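Local coordinates for protein glycoside hydrolase YxiA (Bacillus licheniformis, PDB 3LV4) that probably hydrolyses glycosidic bonds in L-arabinan, as a calcium-binding glycoside hydrolase of family 43, at residues Pro6-Val11 with Asp39-Thr44; Met275-Phe280 with Ala368-Ser373; Asn284-Pro289 with Phe307-Pro312; Ala336-Ala341 with Gln416-Ser421. All coordinates share one frame; numbering follows the deposited sequence.

Contact 1: Pro6-Val11 with Asp39-Thr44; sequences PVFSEV and DLMNWT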
# COMPACT_ATOMS: atom_id res chain seq x y z
N PRO A 6 -21.35 -13.59 2.56
CA PRO A 6 -19.89 -13.65 2.74
C PRO A 6 -19.51 -13.79 4.21
O PRO A 6 -20.19 -13.28 5.09
CB PRO A 6 -19.41 -12.30 2.20
CG PRO A 6 -20.60 -11.43 2.21
CD PRO A 6 -21.78 -12.31 1.99
N VAL A 7 -18.41 -14.49 4.45
CA VAL A 7 -17.90 -14.68 5.80
C VAL A 7 -16.46 -14.19 5.85
O VAL A 7 -15.66 -14.50 4.97
CB VAL A 7 -17.96 -16.16 6.21
CG1 VAL A 7 -17.29 -16.37 7.56
CG2 VAL A 7 -19.41 -16.63 6.25
N PHE A 8 -16.14 -13.41 6.87
CA PHE A 8 -14.79 -12.90 7.07
C PHE A 8 -14.23 -13.42 8.38
O PHE A 8 -14.99 -13.61 9.34
CB PHE A 8 -14.79 -11.37 7.08
CG PHE A 8 -15.32 -10.75 5.82
CD1 PHE A 8 -14.51 -10.60 4.71
CD2 PHE A 8 -16.63 -10.32 5.75
CE1 PHE A 8 -15.00 -10.03 3.54
CE2 PHE A 8 -17.13 -9.74 4.59
CZ PHE A 8 -16.31 -9.60 3.48
N SER A 9 -12.93 -13.66 8.42
CA SER A 9 -12.23 -14.00 9.66
C SER A 9 -11.04 -13.07 9.75
O SER A 9 -10.20 -13.07 8.85
CB SER A 9 -11.76 -15.46 9.65
OG SER A 9 -12.84 -16.34 9.36
N GLU A 10 -10.97 -12.28 10.81
CA GLU A 10 -10.03 -11.16 10.86
C GLU A 10 -8.69 -11.55 11.46
O GLU A 10 -8.59 -12.44 12.30
CB GLU A 10 -10.61 -9.99 11.68
CG GLU A 10 -12.08 -9.65 11.40
CD GLU A 10 -12.33 -9.17 9.98
OE1 GLU A 10 -11.39 -9.11 9.16
OE2 GLU A 10 -13.50 -8.84 9.68
N VAL A 11 -7.65 -10.85 11.01
CA VAL A 11 -6.33 -11.01 11.61
C VAL A 11 -5.67 -9.66 11.81
O VAL A 11 -6.07 -8.66 11.22
CB VAL A 11 -5.39 -11.92 10.78
CG1 VAL A 11 -5.88 -13.38 10.82
CG2 VAL A 11 -5.24 -11.41 9.33
N ASP A 39 -8.85 -17.50 0.39
CA ASP A 39 -9.88 -16.72 -0.29
C ASP A 39 -9.76 -15.21 -0.13
O ASP A 39 -10.58 -14.47 -0.66
CB ASP A 39 -11.28 -17.18 0.14
CG ASP A 39 -11.53 -16.99 1.63
OD1 ASP A 39 -10.65 -16.43 2.33
OD2 ASP A 39 -12.60 -17.40 2.11
N LEU A 40 -8.73 -14.76 0.59
CA LEU A 40 -8.53 -13.33 0.87
C LEU A 40 -9.63 -12.74 1.76
O LEU A 40 -9.74 -11.52 1.90
CB LEU A 40 -8.40 -12.52 -0.42
CG LEU A 40 -7.18 -12.81 -1.29
CD1 LEU A 40 -7.21 -11.99 -2.58
CD2 LEU A 40 -5.86 -12.57 -0.54
N MSE A 41 -10.44 -13.61 2.37
CA MSE A 41 -11.53 -13.16 3.23
C MSE A 41 -11.46 -13.79 4.60
O MSE A 41 -11.72 -13.14 5.61
CB MSE A 41 -12.88 -13.50 2.59
CG MSE A 41 -13.07 -12.89 1.22
SE MSE A 41 -14.56 -13.73 0.31
CE MSE A 41 -15.99 -13.19 1.53
N ASN A 42 -11.13 -15.07 4.64
CA ASN A 42 -11.02 -15.77 5.91
C ASN A 42 -9.57 -16.08 6.25
O ASN A 42 -9.00 -17.07 5.78
CB ASN A 42 -11.88 -17.03 5.90
CG ASN A 42 -13.35 -16.68 5.77
OD1 ASN A 42 -14.02 -16.39 6.77
ND2 ASN A 42 -13.86 -16.69 4.54
N TRP A 43 -8.98 -15.21 7.05
CA TRP A 43 -7.58 -15.33 7.41
C TRP A 43 -7.39 -16.10 8.70
O TRP A 43 -8.25 -16.07 9.59
CB TRP A 43 -6.93 -13.94 7.56
CG TRP A 43 -6.91 -13.15 6.28
CD1 TRP A 43 -7.89 -12.32 5.81
CD2 TRP A 43 -5.85 -13.12 5.30
NE1 TRP A 43 -7.51 -11.77 4.61
CE2 TRP A 43 -6.26 -12.24 4.28
CE3 TRP A 43 -4.60 -13.74 5.20
CZ2 TRP A 43 -5.47 -11.98 3.15
CZ3 TRP A 43 -3.81 -13.47 4.09
CH2 TRP A 43 -4.25 -12.60 3.08
N THR A 44 -6.27 -16.80 8.78
CA THR A 44 -5.85 -17.49 9.99
C THR A 44 -4.56 -16.87 10.49
O THR A 44 -3.59 -16.74 9.74
CB THR A 44 -5.64 -18.98 9.70
OG1 THR A 44 -6.89 -19.57 9.32
CG2 THR A 44 -5.10 -19.70 10.94
O HOH W 1 -10.77 -10.78 6.57
O HOH W 2 -9.05 -15.04 12.15

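Contact 2: Met275-Phe280 with Ala368-Ser373; sequences MGNFSF and ADIKES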
# COMPACT_ATOMS: atom_id res chain seq x y z
N MSE A 275 -7.04 6.70 -1.15
CA MSE A 275 -7.91 6.43 -0.01
C MSE A 275 -7.39 7.12 1.25
O MSE A 275 -6.20 7.01 1.57
CB MSE A 275 -8.02 4.92 0.23
CG MSE A 275 -8.83 4.51 1.45
SE MSE A 275 -8.86 2.54 1.67
CE MSE A 275 -6.99 2.14 1.28
N GLY A 276 -8.28 7.85 1.94
CA GLY A 276 -7.99 8.38 3.26
C GLY A 276 -9.01 7.90 4.29
O GLY A 276 -9.67 6.88 4.07
N ASN A 277 -9.14 8.62 5.39
CA ASN A 277 -10.07 8.25 6.46
C ASN A 277 -11.50 8.56 6.03
O ASN A 277 -11.77 9.63 5.49
CB ASN A 277 -9.80 9.05 7.73
CG ASN A 277 -8.39 8.85 8.29
OD1 ASN A 277 -7.60 8.07 7.78
ND2 ASN A 277 -8.09 9.59 9.36
N PHE A 278 -12.43 7.64 6.28
CA PHE A 278 -13.80 7.83 5.80
C PHE A 278 -14.78 6.98 6.59
O PHE A 278 -14.40 6.02 7.26
CB PHE A 278 -13.91 7.42 4.34
CG PHE A 278 -13.82 5.94 4.14
CD1 PHE A 278 -14.97 5.16 4.17
CD2 PHE A 278 -12.59 5.31 3.96
CE1 PHE A 278 -14.89 3.78 4.02
CE2 PHE A 278 -12.51 3.93 3.80
CZ PHE A 278 -13.66 3.17 3.83
N SER A 279 -16.06 7.33 6.47
CA SER A 279 -17.12 6.53 7.05
C SER A 279 -18.37 6.71 6.20
O SER A 279 -18.86 7.83 6.04
CB SER A 279 -17.38 6.94 8.49
OG SER A 279 -18.33 6.08 9.09
N PHE A 280 -18.86 5.62 5.62
CA PHE A 280 -20.12 5.66 4.88
C PHE A 280 -21.27 5.69 5.88
O PHE A 280 -21.44 4.76 6.67
CB PHE A 280 -20.27 4.43 4.00
CG PHE A 280 -19.49 4.49 2.71
CD1 PHE A 280 -19.89 5.34 1.68
CD2 PHE A 280 -18.39 3.66 2.50
CE1 PHE A 280 -19.20 5.39 0.48
CE2 PHE A 280 -17.68 3.70 1.29
CZ PHE A 280 -18.10 4.57 0.28
N ALA A 368 -5.83 13.75 9.18
CA ALA A 368 -6.32 12.75 10.12
C ALA A 368 -7.84 12.79 10.27
O ALA A 368 -8.42 11.93 10.93
CB ALA A 368 -5.64 12.93 11.48
N ASP A 369 -8.48 13.78 9.64
CA ASP A 369 -9.94 13.94 9.70
C ASP A 369 -10.65 12.71 9.13
O ASP A 369 -10.29 12.23 8.06
CB ASP A 369 -10.40 15.13 8.84
CG ASP A 369 -10.14 16.49 9.48
OD1 ASP A 369 -9.53 16.55 10.57
OD2 ASP A 369 -10.56 17.51 8.88
N ILE A 370 -11.69 12.24 9.82
CA ILE A 370 -12.52 11.19 9.25
C ILE A 370 -13.61 11.84 8.41
O ILE A 370 -14.44 12.59 8.92
CB ILE A 370 -13.17 10.30 10.32
CG1 ILE A 370 -12.09 9.70 11.24
CG2 ILE A 370 -13.99 9.17 9.65
CD1 ILE A 370 -12.65 8.98 12.45
N LYS A 371 -13.60 11.55 7.12
CA LYS A 371 -14.51 12.19 6.20
C LYS A 371 -15.81 11.41 6.08
O LYS A 371 -15.81 10.23 5.73
CB LYS A 371 -13.82 12.40 4.85
CG LYS A 371 -12.61 13.31 5.01
CD LYS A 371 -11.82 13.55 3.74
CE LYS A 371 -10.62 14.44 4.06
NZ LYS A 371 -9.69 14.67 2.92
N GLU A 372 -16.92 12.08 6.40
CA GLU A 372 -18.24 11.45 6.35
C GLU A 372 -18.80 11.46 4.94
O GLU A 372 -18.63 12.44 4.21
CB GLU A 372 -19.21 12.17 7.29
CG GLU A 372 -18.87 12.06 8.76
CD GLU A 372 -19.32 10.75 9.37
OE1 GLU A 372 -20.06 10.00 8.69
OE2 GLU A 372 -18.96 10.48 10.54
N SER A 373 -19.46 10.38 4.55
CA SER A 373 -20.09 10.35 3.23
C SER A 373 -21.31 11.26 3.24
O SER A 373 -21.94 11.47 4.29
CB SER A 373 -20.52 8.93 2.84
OG SER A 373 -21.59 8.47 3.65
O HOH W 3 -8.33 11.51 6.23

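Contact 3: Asn284-Pro289 with Phe307-Pro312; sequences NGYVSP and FHTRFP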
# COMPACT_ATOMS: atom_id res chain seq x y z
N ASN A 284 -19.17 2.32 10.89
CA ASN A 284 -17.82 1.79 10.78
C ASN A 284 -16.95 2.79 10.02
O ASN A 284 -17.03 3.99 10.28
CB ASN A 284 -17.85 0.42 10.12
CG ASN A 284 -18.78 -0.54 10.85
OD1 ASN A 284 -18.90 -0.48 12.08
ND2 ASN A 284 -19.45 -1.42 10.10
N GLY A 285 -16.15 2.30 9.08
CA GLY A 285 -15.22 3.15 8.34
C GLY A 285 -13.77 2.80 8.63
O GLY A 285 -13.50 1.88 9.40
N TYR A 286 -12.84 3.54 8.00
CA TYR A 286 -11.40 3.32 8.19
C TYR A 286 -10.70 4.58 8.68
O TYR A 286 -11.05 5.70 8.29
CB TYR A 286 -10.70 2.91 6.88
CG TYR A 286 -11.08 1.57 6.27
CD1 TYR A 286 -11.83 0.63 6.98
CD2 TYR A 286 -10.68 1.26 4.98
CE1 TYR A 286 -12.17 -0.59 6.39
CE2 TYR A 286 -11.00 0.05 4.39
CZ TYR A 286 -11.75 -0.87 5.10
OH TYR A 286 -12.07 -2.06 4.49
N VAL A 287 -9.67 4.38 9.51
CA VAL A 287 -8.78 5.44 9.96
C VAL A 287 -7.35 5.02 9.66
O VAL A 287 -6.96 3.89 9.96
CB VAL A 287 -8.94 5.70 11.49
CG1 VAL A 287 -7.87 6.66 12.00
CG2 VAL A 287 -10.32 6.24 11.80
N SER A 288 -6.58 5.92 9.05
CA SER A 288 -5.21 5.61 8.63
C SER A 288 -5.03 4.27 7.90
O SER A 288 -4.14 3.49 8.25
CB SER A 288 -4.24 5.71 9.81
OG SER A 288 -4.09 7.07 10.23
N PRO A 289 -5.85 4.01 6.87
CA PRO A 289 -5.59 2.80 6.09
C PRO A 289 -4.29 2.97 5.30
O PRO A 289 -4.07 4.03 4.71
CB PRO A 289 -6.80 2.73 5.15
CG PRO A 289 -7.23 4.17 5.00
CD PRO A 289 -6.99 4.79 6.35
N PHE A 307 -3.83 -4.20 2.85
CA PHE A 307 -3.34 -3.14 3.73
C PHE A 307 -3.83 -3.37 5.15
O PHE A 307 -4.68 -4.23 5.40
CB PHE A 307 -3.76 -1.76 3.21
CG PHE A 307 -5.25 -1.60 3.01
CD1 PHE A 307 -5.87 -2.14 1.88
CD2 PHE A 307 -6.02 -0.92 3.94
CE1 PHE A 307 -7.25 -2.00 1.70
CE2 PHE A 307 -7.40 -0.77 3.76
CZ PHE A 307 -8.01 -1.31 2.64
N HIS A 308 -3.30 -2.62 6.11
CA HIS A 308 -3.90 -2.63 7.43
C HIS A 308 -4.68 -1.34 7.61
O HIS A 308 -4.48 -0.38 6.86
CB HIS A 308 -2.87 -2.80 8.56
CG HIS A 308 -1.95 -1.63 8.71
ND1 HIS A 308 -2.37 -0.40 9.19
CD2 HIS A 308 -0.63 -1.50 8.44
CE1 HIS A 308 -1.34 0.43 9.22
NE2 HIS A 308 -0.28 -0.22 8.76
N THR A 309 -5.57 -1.33 8.58
CA THR A 309 -6.30 -0.10 8.85
C THR A 309 -6.74 -0.05 10.30
O THR A 309 -6.93 -1.08 10.93
CB THR A 309 -7.50 0.08 7.89
OG1 THR A 309 -8.06 1.39 8.07
CG2 THR A 309 -8.58 -0.98 8.12
N ARG A 310 -6.85 1.17 10.82
CA ARG A 310 -7.50 1.41 12.09
C ARG A 310 -8.96 1.79 11.79
O ARG A 310 -9.36 1.78 10.63
CB ARG A 310 -6.75 2.49 12.86
CG ARG A 310 -5.42 1.97 13.43
CD ARG A 310 -4.30 3.03 13.41
NE ARG A 310 -3.17 2.61 14.24
CZ ARG A 310 -2.20 1.78 13.85
NH1 ARG A 310 -2.21 1.28 12.61
NH2 ARG A 310 -1.24 1.45 14.69
N PHE A 311 -9.74 2.10 12.82
CA PHE A 311 -11.20 2.23 12.65
C PHE A 311 -11.74 3.34 13.53
O PHE A 311 -11.29 3.52 14.66
CB PHE A 311 -11.91 0.94 13.07
CG PHE A 311 -11.37 -0.30 12.42
CD1 PHE A 311 -10.43 -1.08 13.08
CD2 PHE A 311 -11.80 -0.68 11.16
CE1 PHE A 311 -9.92 -2.23 12.49
CE2 PHE A 311 -11.31 -1.83 10.56
CZ PHE A 311 -10.36 -2.61 11.23
N PRO A 312 -12.74 4.09 13.03
CA PRO A 312 -13.28 5.16 13.86
C PRO A 312 -13.68 4.65 15.23
O PRO A 312 -14.38 3.64 15.32
CB PRO A 312 -14.51 5.61 13.08
CG PRO A 312 -14.13 5.33 11.63
CD PRO A 312 -13.35 4.05 11.69

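Contact 4: Ala336-Ala341 with Gln416-Ser421; sequences APHRYA and QWDAAS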
# COMPACT_ATOMS: atom_id res chain seq x y z
N ALA A 336 -11.91 -0.30 -5.12
CA ALA A 336 -13.32 -0.56 -4.85
C ALA A 336 -13.64 -0.09 -3.43
O ALA A 336 -12.84 -0.30 -2.53
CB ALA A 336 -13.61 -2.05 -5.00
N PRO A 337 -14.79 0.56 -3.24
CA PRO A 337 -15.06 1.15 -1.91
C PRO A 337 -15.22 0.14 -0.76
O PRO A 337 -14.92 0.48 0.38
CB PRO A 337 -16.36 1.93 -2.12
CG PRO A 337 -16.40 2.22 -3.62
CD PRO A 337 -15.79 0.98 -4.24
N HIS A 338 -15.68 -1.07 -1.06
CA HIS A 338 -15.86 -2.09 -0.01
C HIS A 338 -14.86 -3.24 -0.10
O HIS A 338 -14.35 -3.54 -1.17
CB HIS A 338 -17.28 -2.64 -0.05
CG HIS A 338 -18.33 -1.59 0.15
ND1 HIS A 338 -18.47 -0.91 1.34
CD2 HIS A 338 -19.26 -1.08 -0.69
CE1 HIS A 338 -19.45 -0.03 1.23
NE2 HIS A 338 -19.94 -0.12 0.01
N ARG A 339 -14.62 -3.89 1.04
CA ARG A 339 -13.66 -4.98 1.09
C ARG A 339 -14.09 -6.13 0.17
O ARG A 339 -15.27 -6.31 -0.12
CB ARG A 339 -13.48 -5.49 2.54
CG ARG A 339 -14.69 -6.23 3.08
CD ARG A 339 -14.64 -6.40 4.59
NE ARG A 339 -13.45 -7.11 5.05
CZ ARG A 339 -13.30 -7.56 6.30
NH1 ARG A 339 -14.27 -7.37 7.19
NH2 ARG A 339 -12.20 -8.20 6.66
N TYR A 340 -13.10 -6.91 -0.28
CA TYR A 340 -13.33 -7.99 -1.23
C TYR A 340 -14.20 -9.11 -0.67
O TYR A 340 -13.92 -9.64 0.40
CB TYR A 340 -11.99 -8.57 -1.69
CG TYR A 340 -12.13 -9.68 -2.71
CD1 TYR A 340 -12.71 -9.44 -3.94
CD2 TYR A 340 -11.68 -10.96 -2.43
CE1 TYR A 340 -12.85 -10.44 -4.88
CE2 TYR A 340 -11.81 -11.97 -3.36
CZ TYR A 340 -12.39 -11.71 -4.58
OH TYR A 340 -12.53 -12.71 -5.52
N ALA A 341 -15.25 -9.47 -1.42
CA ALA A 341 -16.16 -10.52 -1.01
C ALA A 341 -16.43 -11.51 -2.14
O ALA A 341 -17.45 -12.20 -2.15
CB ALA A 341 -17.47 -9.93 -0.51
N GLN A 416 -21.00 -4.71 -5.17
CA GLN A 416 -20.25 -5.17 -4.02
C GLN A 416 -21.16 -5.56 -2.87
O GLN A 416 -22.33 -5.20 -2.85
CB GLN A 416 -19.32 -4.07 -3.53
CG GLN A 416 -18.21 -3.73 -4.48
CD GLN A 416 -17.03 -3.15 -3.73
OE1 GLN A 416 -17.02 -1.97 -3.38
NE2 GLN A 416 -16.04 -3.99 -3.46
N TRP A 417 -20.59 -6.28 -1.92
CA TRP A 417 -21.23 -6.56 -0.65
C TRP A 417 -20.92 -5.43 0.34
O TRP A 417 -19.76 -5.09 0.57
CB TRP A 417 -20.70 -7.88 -0.10
CG TRP A 417 -21.24 -8.27 1.23
CD1 TRP A 417 -20.58 -8.22 2.43
CD2 TRP A 417 -22.54 -8.79 1.50
NE1 TRP A 417 -21.41 -8.69 3.43
CE2 TRP A 417 -22.61 -9.04 2.89
CE3 TRP A 417 -23.65 -9.08 0.70
CZ2 TRP A 417 -23.75 -9.56 3.49
CZ3 TRP A 417 -24.78 -9.58 1.31
CH2 TRP A 417 -24.82 -9.82 2.69
N ASP A 418 -21.96 -4.86 0.93
CA ASP A 418 -21.78 -3.88 2.00
C ASP A 418 -21.96 -4.60 3.32
O ASP A 418 -23.05 -5.06 3.64
CB ASP A 418 -22.79 -2.73 1.89
CG ASP A 418 -22.77 -1.82 3.10
OD1 ASP A 418 -21.68 -1.62 3.69
OD2 ASP A 418 -23.84 -1.30 3.46
N ALA A 419 -20.88 -4.68 4.09
CA ALA A 419 -20.87 -5.48 5.31
C ALA A 419 -21.48 -4.78 6.53
O ALA A 419 -21.35 -5.27 7.65
CB ALA A 419 -19.45 -5.96 5.62
N ALA A 420 -22.14 -3.65 6.32
CA ALA A 420 -22.77 -2.92 7.41
C ALA A 420 -24.29 -3.06 7.37
O ALA A 420 -24.98 -2.80 8.36
CB ALA A 420 -22.37 -1.45 7.37
N SER A 421 -24.79 -3.47 6.22
CA SER A 421 -26.22 -3.67 6.03
C SER A 421 -26.45 -5.06 5.47
O SER A 421 -27.58 -5.46 5.19
CB SER A 421 -26.78 -2.63 5.09
O HOH W 4 -17.60 -6.64 -1.96
O HOH W 5 -17.70 -6.43 1.65

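Contact 1: Pro6-Val11 with Asp39-Thr44
The selenomethionine M41 lays its terminal methyl against P6 and F8, with CE 3.6 Å from P6 CB and 3.9 Å from F8 CE1. A bend at its last torsion (chi3 63°) turns CE toward this pair. Further along, V11 straddles W43 CB with both methyls, CG1 and CG2 each lying 3.5 Å from it, and the two side chains cross at about a right angle. Between these apolar patches a single beta bridge joins S9 to N42: S9 N donates to M41 O at 3.1 Å, and W43 N donates to S9 O. At the polar edge S9 OG donates to N42 OD1 (2.8 Å) in the carbonyl plane, on a lone pair. N42 ND2 makes a weak, bent bond to V7 O (123°) and a straighter one to the syn lone pair of D39 OD2. The bonds from S9 OG to OD1 and from ND2 to D39 OD2 hold the N42 amide against rotation. D39 OD1 accepts from M41 N, an Asx turn, and also from N42 N. The N-terminal segment 6-11 is thereby tied to the loop between strands 33-37 and 44-47. W43 packs on V27, A35 and V322, while the V11 backbone bonds to V320 of strand 319-327.

Contact 2: Met275-Phe280 with Ala368-Ser373
A short parallel strand pairing, F278 beside K371 and S279 beside E372, joins strand 272-280 of the family 43 region to strand 371-378 of the C-terminal lipocalin-like region. K371 N donates to N277 O (3.1 Å). S279 N then donates to K371 O, an oxygen that F278 CA also approaches to 3.1 Å, and S373 N closes the series on S279 O (3.0 Å). I370 CG2 rests against F278 C. N277 lies just ahead of the pairing, its CB 3.2 Å from D369 O. Its ND2 makes a weak bond to A368 O (2.8 Å, 128°), while OD1 accepts from S288 N. An alanine in place of N277 would probably leave S288 N without this acceptor and A368 O without its weak donor. Water 3 spans N277 N and D369 O. The far end of the pairing approaches the calcium site where E358 and N281 bind the ion. There S373 CB touches F280 CD1 at 3.8 Å. With OG between the backbone N and carbonyl carbon (chi1 69°), S373 hydrogen-bonds both E358 OE1 and N281 N.

Contact 3: Asn284-Pro289 with Phe307-Pro312
N284 begins the contact with its carbonyl O, 3.5 Å from P312 CG. At G285 the backbone takes angles (phi 115°) at which a side chain would jam against the preceding carbonyl and crowd P312 CG; its own O meets P312 CD at 3.2 Å and the edge of the F311 ring at CD2. With CG anti to the carbonyl carbon (chi1 -65°), the ring of Y286 comes to lie beside T309 and F307. T309 CG2 sits over one face of the tyrosine ring, 4.0 Å from its centroid, in a CH-pi contact. Y286 CE2 lies in the plane of the F307 ring at its edge, 3.7 Å from CZ, with the two rings inclined at 67°. The phenol OH of Y286 bonds to H323.

V287 forms the antiparallel hydrogen-bonded pair with R310. V287 N donates to R310 O (2.8 Å), and the same oxygen accepts from T309 OG1 in the carbonyl plane, on a lone pair; two donors therefore grip one buried carbonyl. R310 N returns a bond to V287 O at 2.9 Å, while V287 CG2 packs on P312 CD.

The chain turns a corner at S288, whose OG bonds to A224 O. P289 CB touches both F307 CE2 (3.8 Å) and T309 OG1. This is a beta hairpin of strands 285-296 and 303-310, one half of a four-stranded antiparallel blade in the five-bladed propeller of family 43; H308, on its second strand, makes a weak hydrogen bond to D15, the predicted catalytic proton acceptor.

Contact 4: Ala336-Ala341 with Gln416-Ser421
Q416 reaches the backbone of H338 because its CG lies anti to the carbonyl carbon (chi1 -67°) and the chain runs extended beyond. Its carboxamide then grips both polar groups of that one residue. OE1 accepts from H338 N at 2.8 Å, and NE2 donates to H338 O at 2.9 Å, coming from above the carbonyl plane. NE2 has a further, weak partner in E343 OE2. Carbon atoms also touch the amide: P337 CD meets Q416 OE1 at 3.3 Å, and A336 CB lies against NE2. A leucine in place of Q416 would probably leave both H338 N and H338 O without their mates and the loop less firmly held.

The H338 ring lies obliquely to the same amide, the planes 43° apart, with CD2 3.6 Å from Q416 OE1. D418 CB stands over one face of this imidazole, offset toward the rim. D418 OD1 comes within 4.0 Å of H338 ND1, too far for contact but near enough that its charge may polarise the ring, whose NE2 bonds to S441 OG.

Beyond H338 the segments are bridged by solvent. Two waters donate to R339 O; water 4 accepts from W417 N, and water 5 donates to W417 O. A341 CB closes this end on W417 CB (3.8 Å). The loop that leaves strand 333-335, the outermost strand of a propeller blade, is thus pinned to strand 407-418, an antiparallel strand of the C-terminal region, consistent with the barrel of a lipocalin-like domain.

Contact 3 is the buried one, a hairpin within a single blade; contacts 1, 2 and 4 are only partly buried. Contact 1 fastens the N-terminal segment to a loop through a lone bridge and an asparagine amide hydrogen-bonded at both ends. Contact 2 joins a family 43 strand to the C-terminal region by parallel backbone bonds, and contact 4 ties the loop following strand 333-335 to that region by a side-chain amide and waters. Contact 3 nests inside the loop that contact 2 closes, and the two touch side by side, with S279 OG bonded to N284 O. E10 and R339 make a salt bridge between contacts 1 and 4, while F280 packs on P337 and H338 between contacts 2 and 4.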